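Local coordinates for 26.7 kDa salivary protein (Phlebotomus duboscqi, PDB 6MT7) that binds and sequesters leukotrienes C4, D4 and E4 and a stable thromboxane A2 analogue, blunting host responses to the blood-feeding sand fly, at residues Q19-G24 / H176-N181; F15-R20 / W50-L55; A25-E30 / E40-Y45. One frame throughout, in Å; residues are numbered along the deposited sequence.

Contacts 1 and 2 begin on the same part of helix 8-21 and share Gln19 and Arg20; their centres are about 9 Å apart. Between them Arg178 NH1 packs on Thr17 CG2 at 3.6 Å, and Phe177 meets the His52 ring edge-to-face. Contact 3 lies about 13 Å from the centre of each and is nested within the loops that both close along the chain. Its Tyr45 OH is 3.1 Å from Gln19 NE2, a probable hydrogen bond. Side chains of all three reach the bound Triton X-100 fragment: Gln19 and Tyr45 grip its ether oxygens, while Phe15, Trp50 and Leu53 of contact 2 line its hydrophobic end.

Contact 1 (Q19-G24 / H176-N181); sequences QRQSEG and HFRNLN. With TRT (fragment of triton X-100), chain C.
Gln21 lays the amide end of its side chain across Asn179, its NE2 coming to 3.7 Å from Asn179 CB, with the two amide planes turned about 50° from each other. The glutamine reaches this far because its chain is extended beyond CG (chi2 -176°). NE2 is also 3.3 Å from Asn179 O, but the angle is too poor for a hydrogen bond. A single water makes the polar connection instead. It accepts from Gln21 NE2 at 2.8 Å, from the backbone N of Asn179 at 3.0 Å and from Arg178 NH1 at 3.2 Å, so one oxygen ties the helix side chain to both side chain and main chain of the 176-181 loop. This water sits at the edge of the Arg178 guanidinium, in its plane, while Leu180 CD2 rests over one face. The NH2 of the same group bonds to Tyr165 O, which further fixes its rotation. Asn179 turns its own amide back on the loop: OD1 accepts from the backbone N of Asn181 at 2.9 Å, nearly in line with the C=O bond, an Asx turn. On helix 8-21, Gln19 leads elsewhere, its NE2 donating to O21 of the Triton fragment at 3.2 Å with an N-H...O angle of 166°. The contact thus joins helix 8-21 to the loop between helices 159-164 and 187-196. With three donors converging on the water, its hydrogens should be directed away from them; the polar link runs through the water, and the direct contact is mainly an amide against Asn179 CB and its backbone O.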
# COMPACT_ATOMS: atom_id res chain seq x y z
N GLN A 19 2.72 -6.06 6.87
CA GLN A 19 2.68 -6.96 8.02
C GLN A 19 2.46 -8.40 7.58
O GLN A 19 3.04 -9.33 8.15
CB GLN A 19 1.56 -6.53 8.96
CG GLN A 19 1.91 -5.32 9.79
CD GLN A 19 0.68 -4.70 10.41
OE1 GLN A 19 -0.36 -5.35 10.55
NE2 GLN A 19 0.78 -3.42 10.77
N ARG A 20 1.62 -8.60 6.56
CA ARG A 20 1.43 -9.97 6.08
C ARG A 20 2.69 -10.50 5.42
O ARG A 20 2.99 -11.69 5.53
CB ARG A 20 0.25 -10.02 5.12
CG ARG A 20 -1.09 -9.88 5.84
CD ARG A 20 -2.20 -10.47 5.02
NE ARG A 20 -3.51 -10.26 5.62
CZ ARG A 20 -4.11 -11.11 6.44
NH1 ARG A 20 -3.49 -12.24 6.77
NH2 ARG A 20 -5.32 -10.85 6.90
N GLN A 21 3.44 -9.65 4.74
CA GLN A 21 4.67 -10.11 4.11
C GLN A 21 5.77 -10.42 5.11
O GLN A 21 6.76 -11.06 4.74
CB GLN A 21 5.12 -9.08 3.06
CG GLN A 21 4.07 -9.00 1.94
CD GLN A 21 4.42 -8.08 0.79
OE1 GLN A 21 5.46 -7.40 0.78
NE2 GLN A 21 3.53 -8.06 -0.21
N SER A 22 5.63 -10.01 6.37
CA SER A 22 6.58 -10.33 7.43
C SER A 22 5.88 -10.94 8.64
O SER A 22 6.23 -10.66 9.78
CB SER A 22 7.38 -9.10 7.87
OG SER A 22 8.11 -8.52 6.78
N GLU A 23 4.89 -11.79 8.41
CA GLU A 23 4.00 -12.19 9.50
C GLU A 23 4.68 -13.08 10.53
O GLU A 23 4.16 -13.22 11.65
CB GLU A 23 2.77 -12.89 8.95
CG GLU A 23 3.07 -14.17 8.18
CD GLU A 23 1.84 -14.76 7.55
OE1 GLU A 23 0.74 -14.26 7.86
OE2 GLU A 23 1.96 -15.71 6.74
N GLY A 24 5.81 -13.70 10.19
CA GLY A 24 6.57 -14.51 11.12
C GLY A 24 7.61 -13.75 11.92
O GLY A 24 8.42 -14.37 12.63
N HIS A 176 3.67 -1.90 -10.19
CA HIS A 176 4.77 -2.74 -10.68
C HIS A 176 5.44 -3.53 -9.57
O HIS A 176 5.97 -4.62 -9.83
CB HIS A 176 5.82 -1.88 -11.39
CG HIS A 176 5.43 -1.44 -12.77
ND1 HIS A 176 4.31 -0.68 -13.02
CD2 HIS A 176 6.04 -1.63 -13.97
CE1 HIS A 176 4.23 -0.44 -14.32
NE2 HIS A 176 5.27 -1.00 -14.91
N PHE A 177 5.47 -3.00 -8.35
CA PHE A 177 6.24 -3.61 -7.27
C PHE A 177 5.45 -4.61 -6.45
O PHE A 177 6.00 -5.14 -5.47
CB PHE A 177 6.80 -2.52 -6.34
CG PHE A 177 5.74 -1.71 -5.66
CD1 PHE A 177 5.10 -2.17 -4.52
CD2 PHE A 177 5.39 -0.46 -6.15
CE1 PHE A 177 4.12 -1.42 -3.90
CE2 PHE A 177 4.42 0.29 -5.53
CZ PHE A 177 3.79 -0.19 -4.40
N ARG A 178 4.18 -4.86 -6.78
CA ARG A 178 3.34 -5.78 -6.01
C ARG A 178 4.00 -7.15 -5.89
O ARG A 178 4.51 -7.71 -6.87
CB ARG A 178 1.96 -5.88 -6.67
CG ARG A 178 0.90 -6.61 -5.85
CD ARG A 178 0.44 -5.77 -4.67
NE ARG A 178 -0.86 -6.21 -4.19
CZ ARG A 178 -1.05 -6.86 -3.04
NH1 ARG A 178 -0.02 -7.11 -2.25
NH2 ARG A 178 -2.27 -7.24 -2.67
N ASN A 179 4.00 -7.68 -4.67
CA ASN A 179 4.62 -8.95 -4.33
C ASN A 179 3.49 -9.90 -3.98
O ASN A 179 2.84 -9.75 -2.94
CB ASN A 179 5.60 -8.78 -3.16
CG ASN A 179 6.27 -10.07 -2.74
OD1 ASN A 179 5.80 -11.17 -3.04
ND2 ASN A 179 7.37 -9.95 -2.00
N LEU A 180 3.25 -10.88 -4.85
CA LEU A 180 2.27 -11.92 -4.59
C LEU A 180 2.93 -13.29 -4.44
O LEU A 180 2.27 -14.31 -4.62
CB LEU A 180 1.22 -11.95 -5.70
CG LEU A 180 0.40 -10.66 -5.91
CD1 LEU A 180 -0.71 -10.87 -6.95
CD2 LEU A 180 -0.18 -10.12 -4.60
N ASN A 181 4.22 -13.31 -4.08
CA ASN A 181 4.99 -14.55 -4.05
C ASN A 181 4.35 -15.58 -3.12
O ASN A 181 4.27 -16.77 -3.47
CB ASN A 181 6.43 -14.30 -3.60
CG ASN A 181 7.20 -13.38 -4.55
OD1 ASN A 181 6.83 -13.16 -5.70
ND2 ASN A 181 8.30 -12.85 -4.04
C25 TRT C . -4.55 -5.47 13.36
O24 TRT C . -4.24 -4.22 12.75
C23 TRT C . -2.97 -3.70 13.12
C22 TRT C . -2.62 -2.59 12.14
O21 TRT C . -1.46 -1.86 12.52
C20 TRT C . -1.27 -0.80 11.59
C19 TRT C . -0.15 0.11 12.07
O18 TRT C . 1.10 -0.41 11.61
C17 TRT C . 2.03 -0.42 12.67
C16 TRT C . 3.05 0.68 12.49
O15 TRT C . 4.07 0.29 11.57
C12 TRT C . 4.83 1.26 10.96
C13 TRT C . 5.02 2.50 11.57
C14 TRT C . 5.80 3.48 10.95
C11 TRT C . 5.42 1.02 9.72
C10 TRT C . 6.19 1.99 9.10
C9 TRT C . 6.39 3.23 9.70
C6 TRT C . 7.22 4.27 9.00
C8 TRT C . 8.58 4.26 9.69
C7 TRT C . 7.43 3.85 7.55
C5 TRT C . 6.60 5.67 9.17
C1 TRT C . 5.32 6.13 8.43
C2 TRT C . 4.19 5.11 8.36
C4 TRT C . 4.79 7.34 9.18
C3 TRT C . 5.59 6.62 7.01
O HOH W 1 3.07 -6.26 -2.25

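Contact 2 (F15-R20 / W50-L55); sequences FRTCQR and WLHLGL. With TRT (fragment of triton X-100), chain C.
His52 presents one ring face to Cys18, whose SG stands 4.0 Å from the ring centroid and 27° off the normal, a sulfur-aromatic contact. Thr17 meets the same ring obliquely, its CG2 3.9 Å from His52 CD2 and its side chain crossing that of the histidine at about a right angle. The threonine torsion (chi1 -65°) swings the methyl out to the ring and leaves OG1 to bond to Trp13 O one turn earlier. His52 ND1 likewise bonds back to Cys48 O, which helps fix the ring. On the pocket side of the two helices, Phe15 CE1 lies 3.4 Å from C2 of the Triton fragment's branched tail, and Trp50 sets one ring face against methyls C3 and C7, with CZ3 3.5 Å from C3. Leu53 CD1 closes on C3 too, at 3.7 Å. Arg16 NH1 donates to Gln19 OE1 at 3.0 Å, in the guanidinium plane, and so steadies the amide that holds the ligand. Gly54, at positive phi, follows the last turn in a Schellman motif. Helices 8-21 and 40-52, pinned by the Cys18-Cys48 disulfide and walling a hydrophobic cleft, are characteristic of the PBP/GOBP odorant-binding fold.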
# COMPACT_ATOMS: atom_id res chain seq x y z
N PHE A 15 0.22 -0.65 5.54
CA PHE A 15 0.62 -1.29 6.79
C PHE A 15 0.28 -2.77 6.79
O PHE A 15 1.11 -3.63 7.12
CB PHE A 15 -0.07 -0.62 7.98
CG PHE A 15 0.37 0.79 8.24
CD1 PHE A 15 1.70 1.10 8.50
CD2 PHE A 15 -0.58 1.80 8.25
CE1 PHE A 15 2.08 2.42 8.75
CE2 PHE A 15 -0.20 3.11 8.51
CZ PHE A 15 1.12 3.42 8.75
N ARG A 16 -0.96 -3.10 6.44
CA ARG A 16 -1.42 -4.47 6.59
C ARG A 16 -0.72 -5.40 5.60
O ARG A 16 -0.32 -6.51 5.95
CB ARG A 16 -2.93 -4.53 6.41
CG ARG A 16 -3.71 -3.78 7.50
CD ARG A 16 -3.75 -4.58 8.82
NE ARG A 16 -4.40 -5.88 8.64
CZ ARG A 16 -3.87 -7.04 9.02
NH1 ARG A 16 -2.68 -7.06 9.62
NH2 ARG A 16 -4.52 -8.18 8.82
N THR A 17 -0.55 -4.95 4.35
CA THR A 17 0.13 -5.78 3.36
C THR A 17 1.56 -6.08 3.79
O THR A 17 2.02 -7.23 3.71
CB THR A 17 0.09 -5.08 2.00
OG1 THR A 17 -1.27 -4.99 1.58
CG2 THR A 17 0.92 -5.82 0.94
N CYS A 18 2.26 -5.06 4.28
CA CYS A 18 3.64 -5.28 4.73
C CYS A 18 3.71 -6.16 5.96
O CYS A 18 4.67 -6.93 6.11
CB CYS A 18 4.30 -3.92 4.97
SG CYS A 18 4.52 -3.10 3.37
N GLN A 19 2.72 -6.06 6.87
CA GLN A 19 2.68 -6.96 8.02
C GLN A 19 2.46 -8.40 7.58
O GLN A 19 3.04 -9.33 8.15
CB GLN A 19 1.56 -6.53 8.96
CG GLN A 19 1.91 -5.32 9.79
CD GLN A 19 0.68 -4.70 10.41
OE1 GLN A 19 -0.36 -5.35 10.55
NE2 GLN A 19 0.78 -3.42 10.77
N ARG A 20 1.62 -8.60 6.56
CA ARG A 20 1.43 -9.97 6.08
C ARG A 20 2.69 -10.50 5.42
O ARG A 20 2.99 -11.69 5.53
CB ARG A 20 0.25 -10.02 5.12
CG ARG A 20 -1.09 -9.88 5.84
CD ARG A 20 -2.20 -10.47 5.02
NE ARG A 20 -3.51 -10.26 5.62
CZ ARG A 20 -4.11 -11.11 6.44
NH1 ARG A 20 -3.49 -12.24 6.77
NH2 ARG A 20 -5.32 -10.85 6.90
N TRP A 50 7.24 2.21 3.46
CA TRP A 50 7.56 3.39 2.65
C TRP A 50 7.24 3.15 1.19
O TRP A 50 6.64 4.00 0.52
CB TRP A 50 9.04 3.75 2.78
CG TRP A 50 9.48 4.46 4.02
CD1 TRP A 50 10.41 4.03 4.92
CD2 TRP A 50 9.05 5.76 4.48
NE1 TRP A 50 10.58 4.96 5.92
CE2 TRP A 50 9.76 6.03 5.67
CE3 TRP A 50 8.14 6.71 4.01
CZ2 TRP A 50 9.59 7.21 6.40
CZ3 TRP A 50 7.96 7.88 4.74
CH2 TRP A 50 8.69 8.12 5.92
N LEU A 51 7.61 1.97 0.68
CA LEU A 51 7.36 1.64 -0.72
C LEU A 51 5.86 1.55 -0.99
O LEU A 51 5.36 2.10 -1.98
CB LEU A 51 8.04 0.31 -1.06
CG LEU A 51 7.76 -0.33 -2.43
CD1 LEU A 51 8.32 0.52 -3.55
CD2 LEU A 51 8.34 -1.75 -2.48
N HIS A 52 5.13 0.84 -0.13
CA HIS A 52 3.71 0.60 -0.40
C HIS A 52 2.84 1.82 -0.14
O HIS A 52 1.69 1.85 -0.60
CB HIS A 52 3.24 -0.60 0.42
CG HIS A 52 3.67 -1.91 -0.16
ND1 HIS A 52 4.99 -2.30 -0.20
CD2 HIS A 52 2.97 -2.91 -0.76
CE1 HIS A 52 5.09 -3.48 -0.79
NE2 HIS A 52 3.87 -3.87 -1.13
N LEU A 53 3.36 2.83 0.57
CA LEU A 53 2.70 4.12 0.67
C LEU A 53 2.91 4.99 -0.56
O LEU A 53 2.28 6.05 -0.66
CB LEU A 53 3.20 4.88 1.90
CG LEU A 53 2.74 4.37 3.27
CD1 LEU A 53 3.54 5.03 4.39
CD2 LEU A 53 1.25 4.63 3.46
N GLY A 54 3.79 4.60 -1.47
CA GLY A 54 4.13 5.45 -2.60
C GLY A 54 5.17 6.49 -2.30
O GLY A 54 5.28 7.48 -3.04
N LEU A 55 5.97 6.29 -1.25
CA LEU A 55 6.88 7.33 -0.77
C LEU A 55 8.35 6.94 -0.93
O LEU A 55 9.22 7.62 -0.39
CB LEU A 55 6.56 7.65 0.68
CG LEU A 55 5.15 8.21 0.83
CD1 LEU A 55 4.82 8.39 2.31
CD2 LEU A 55 5.03 9.55 0.07
C25 TRT C . -4.55 -5.47 13.36
O24 TRT C . -4.24 -4.22 12.75
C23 TRT C . -2.97 -3.70 13.12
C22 TRT C . -2.62 -2.59 12.14
O21 TRT C . -1.46 -1.86 12.52
C20 TRT C . -1.27 -0.80 11.59
C19 TRT C . -0.15 0.11 12.07
O18 TRT C . 1.10 -0.41 11.61
C17 TRT C . 2.03 -0.42 12.67
C16 TRT C . 3.05 0.68 12.49
O15 TRT C . 4.07 0.29 11.57
C12 TRT C . 4.83 1.26 10.96
C13 TRT C . 5.02 2.50 11.57
C14 TRT C . 5.80 3.48 10.95
C11 TRT C . 5.42 1.02 9.72
C10 TRT C . 6.19 1.99 9.10
C9 TRT C . 6.39 3.23 9.70
C6 TRT C . 7.22 4.27 9.00
C8 TRT C . 8.58 4.26 9.69
C7 TRT C . 7.43 3.85 7.55
C5 TRT C . 6.60 5.67 9.17
C1 TRT C . 5.32 6.13 8.43
C2 TRT C . 4.19 5.11 8.36
C4 TRT C . 4.79 7.34 9.18
C3 TRT C . 5.59 6.62 7.01

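Contact 3 (A25-E30 / E40-Y45). With TRT (fragment of triton X-100), chain C.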
# COMPACT_ATOMS: atom_id res chain seq x y z
N ALA A 25 7.62 -12.42 11.83
CA ALA A 25 8.65 -11.62 12.48
C ALA A 25 8.49 -11.62 14.00
O ALA A 25 7.38 -11.51 14.53
CB ALA A 25 8.60 -10.18 11.97
N LYS A 26 9.64 -11.67 14.69
CA LYS A 26 9.66 -11.61 16.15
C LYS A 26 9.00 -10.33 16.67
O LYS A 26 8.35 -10.34 17.73
CB LYS A 26 11.10 -11.69 16.63
CG LYS A 26 11.24 -11.98 18.10
CD LYS A 26 11.15 -13.46 18.34
CE LYS A 26 11.69 -13.84 19.69
NZ LYS A 26 11.24 -15.20 20.04
N SER A 27 9.16 -9.22 15.96
CA SER A 27 8.73 -7.93 16.45
C SER A 27 7.35 -7.51 15.95
O SER A 27 6.95 -6.37 16.19
CB SER A 27 9.76 -6.85 16.09
OG SER A 27 10.97 -7.06 16.80
N LEU A 28 6.60 -8.43 15.32
CA LEU A 28 5.26 -8.08 14.83
C LEU A 28 4.42 -7.36 15.89
O LEU A 28 3.82 -6.32 15.62
CB LEU A 28 4.52 -9.33 14.34
CG LEU A 28 3.09 -9.09 13.83
CD1 LEU A 28 3.09 -8.25 12.55
CD2 LEU A 28 2.32 -10.40 13.62
N ARG A 29 4.36 -7.93 17.10
CA ARG A 29 3.53 -7.33 18.15
C ARG A 29 3.99 -5.92 18.47
O ARG A 29 3.17 -5.05 18.79
CB ARG A 29 3.56 -8.19 19.41
CG ARG A 29 2.52 -7.75 20.46
CD ARG A 29 3.10 -6.76 21.49
NE ARG A 29 2.06 -6.26 22.39
CZ ARG A 29 1.14 -5.35 22.07
NH1 ARG A 29 1.12 -4.80 20.86
NH2 ARG A 29 0.23 -4.99 22.97
N GLU A 30 5.30 -5.67 18.42
CA GLU A 30 5.79 -4.32 18.68
C GLU A 30 5.31 -3.35 17.61
O GLU A 30 4.93 -2.21 17.93
CB GLU A 30 7.32 -4.31 18.75
CG GLU A 30 7.88 -5.07 19.95
CD GLU A 30 7.27 -4.62 21.28
OE1 GLU A 30 7.01 -5.49 22.14
OE2 GLU A 30 7.06 -3.40 21.48
N GLU A 40 16.41 -7.01 11.76
CA GLU A 40 16.37 -7.10 10.30
C GLU A 40 14.94 -7.14 9.77
O GLU A 40 14.63 -6.47 8.78
CB GLU A 40 17.15 -8.34 9.83
CG GLU A 40 17.17 -8.51 8.31
CD GLU A 40 18.10 -9.64 7.90
OE1 GLU A 40 19.09 -9.86 8.61
OE2 GLU A 40 17.83 -10.31 6.89
N ASP A 41 14.06 -7.92 10.40
CA ASP A 41 12.69 -8.00 9.87
C ASP A 41 11.99 -6.65 9.99
O ASP A 41 11.23 -6.26 9.09
CB ASP A 41 11.91 -9.10 10.58
CG ASP A 41 12.25 -10.49 10.05
OD1 ASP A 41 12.94 -10.56 9.01
OD2 ASP A 41 11.84 -11.48 10.66
N THR A 42 12.25 -5.91 11.07
CA THR A 42 11.68 -4.57 11.18
C THR A 42 12.26 -3.62 10.14
O THR A 42 11.54 -2.79 9.57
CB THR A 42 11.91 -3.99 12.59
OG1 THR A 42 11.34 -4.86 13.57
CG2 THR A 42 11.24 -2.63 12.72
N HIS A 43 13.57 -3.72 9.87
CA HIS A 43 14.15 -2.92 8.80
C HIS A 43 13.39 -3.12 7.50
O HIS A 43 13.03 -2.16 6.83
CB HIS A 43 15.62 -3.26 8.57
CG HIS A 43 16.49 -3.13 9.79
ND1 HIS A 43 17.75 -3.69 9.87
CD2 HIS A 43 16.29 -2.49 10.97
CE1 HIS A 43 18.28 -3.41 11.04
NE2 HIS A 43 17.41 -2.69 11.73
N CYS A 44 13.14 -4.38 7.13
CA CYS A 44 12.52 -4.62 5.84
C CYS A 44 11.03 -4.33 5.87
O CYS A 44 10.46 -3.92 4.84
CB CYS A 44 12.79 -6.05 5.37
SG CYS A 44 14.53 -6.22 4.83
N TYR A 45 10.39 -4.47 7.03
CA TYR A 45 9.01 -4.02 7.17
C TYR A 45 8.89 -2.51 6.93
O TYR A 45 7.97 -2.05 6.25
CB TYR A 45 8.50 -4.39 8.57
CG TYR A 45 7.17 -3.79 8.95
CD1 TYR A 45 6.02 -4.14 8.26
CD2 TYR A 45 7.08 -2.88 9.99
CE1 TYR A 45 4.78 -3.58 8.60
CE2 TYR A 45 5.85 -2.31 10.34
CZ TYR A 45 4.71 -2.67 9.65
OH TYR A 45 3.50 -2.11 9.99
C25 TRT C . -4.55 -5.47 13.36
O24 TRT C . -4.24 -4.22 12.75
C23 TRT C . -2.97 -3.70 13.12
C22 TRT C . -2.62 -2.59 12.14
O21 TRT C . -1.46 -1.86 12.52
C20 TRT C . -1.27 -0.80 11.59
C19 TRT C . -0.15 0.11 12.07
O18 TRT C . 1.10 -0.41 11.61
C17 TRT C . 2.03 -0.42 12.67
C16 TRT C . 3.05 0.68 12.49
O15 TRT C . 4.07 0.29 11.57
C12 TRT C . 4.83 1.26 10.96
C13 TRT C . 5.02 2.50 11.57
C14 TRT C . 5.80 3.48 10.95
C11 TRT C . 5.42 1.02 9.72
C10 TRT C . 6.19 1.99 9.10
C9 TRT C . 6.39 3.23 9.70
C6 TRT C . 7.22 4.27 9.00
C8 TRT C . 8.58 4.26 9.69
C7 TRT C . 7.43 3.85 7.55
C5 TRT C . 6.60 5.67 9.17
C1 TRT C . 5.32 6.13 8.43
C2 TRT C . 4.19 5.11 8.36
C4 TRT C . 4.79 7.34 9.18
C3 TRT C . 5.59 6.62 7.01
O HOH W 2 12.27 -11.41 13.13
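The chain passes Ala25 within 6.0 Å of Asp41, CA to CA, and makes a type I turn from Ala25 to Leu28 that leads into helix 28-32 beside the first turns of helix 40-52. Ala25 CB packs alongside Asp41, 3.7 Å from its CB. One residue on, a water accepts from Lys26 N at 3.1 Å and donates to Asp41 OD2, bridging the turn to the helix. Farther along, Ser27 CB approaches Thr42 OG1 at 3.6 Å. Both hydroxyls turn to one carboxylate: Ser27 OG bonds to Asp39 OD2 and Thr42 OG1 to Asp39 OD1, so Asp39 clamps the turn to the start of helix 40-52. Thr42 OG1 also bonds to Trp31 NE1, which holds an indole that stacks on the Tyr45 ring. With CG anti to the backbone N (chi1 170°), Tyr45 runs inward, and its OH donates to O15 of the Triton fragment at 2.9 Å; the ether oxygen lies at the ring edge, near its plane. Cys44, one residue before, is disulfide-bonded to Cys94 and so ties helix 40-52 to helix 94-106. Trp31 and Tyr45 line the pocket occupied by the fragment in this PBP/GOBP domain and probably contribute to the thromboxane A2 site, as in related D7 proteins.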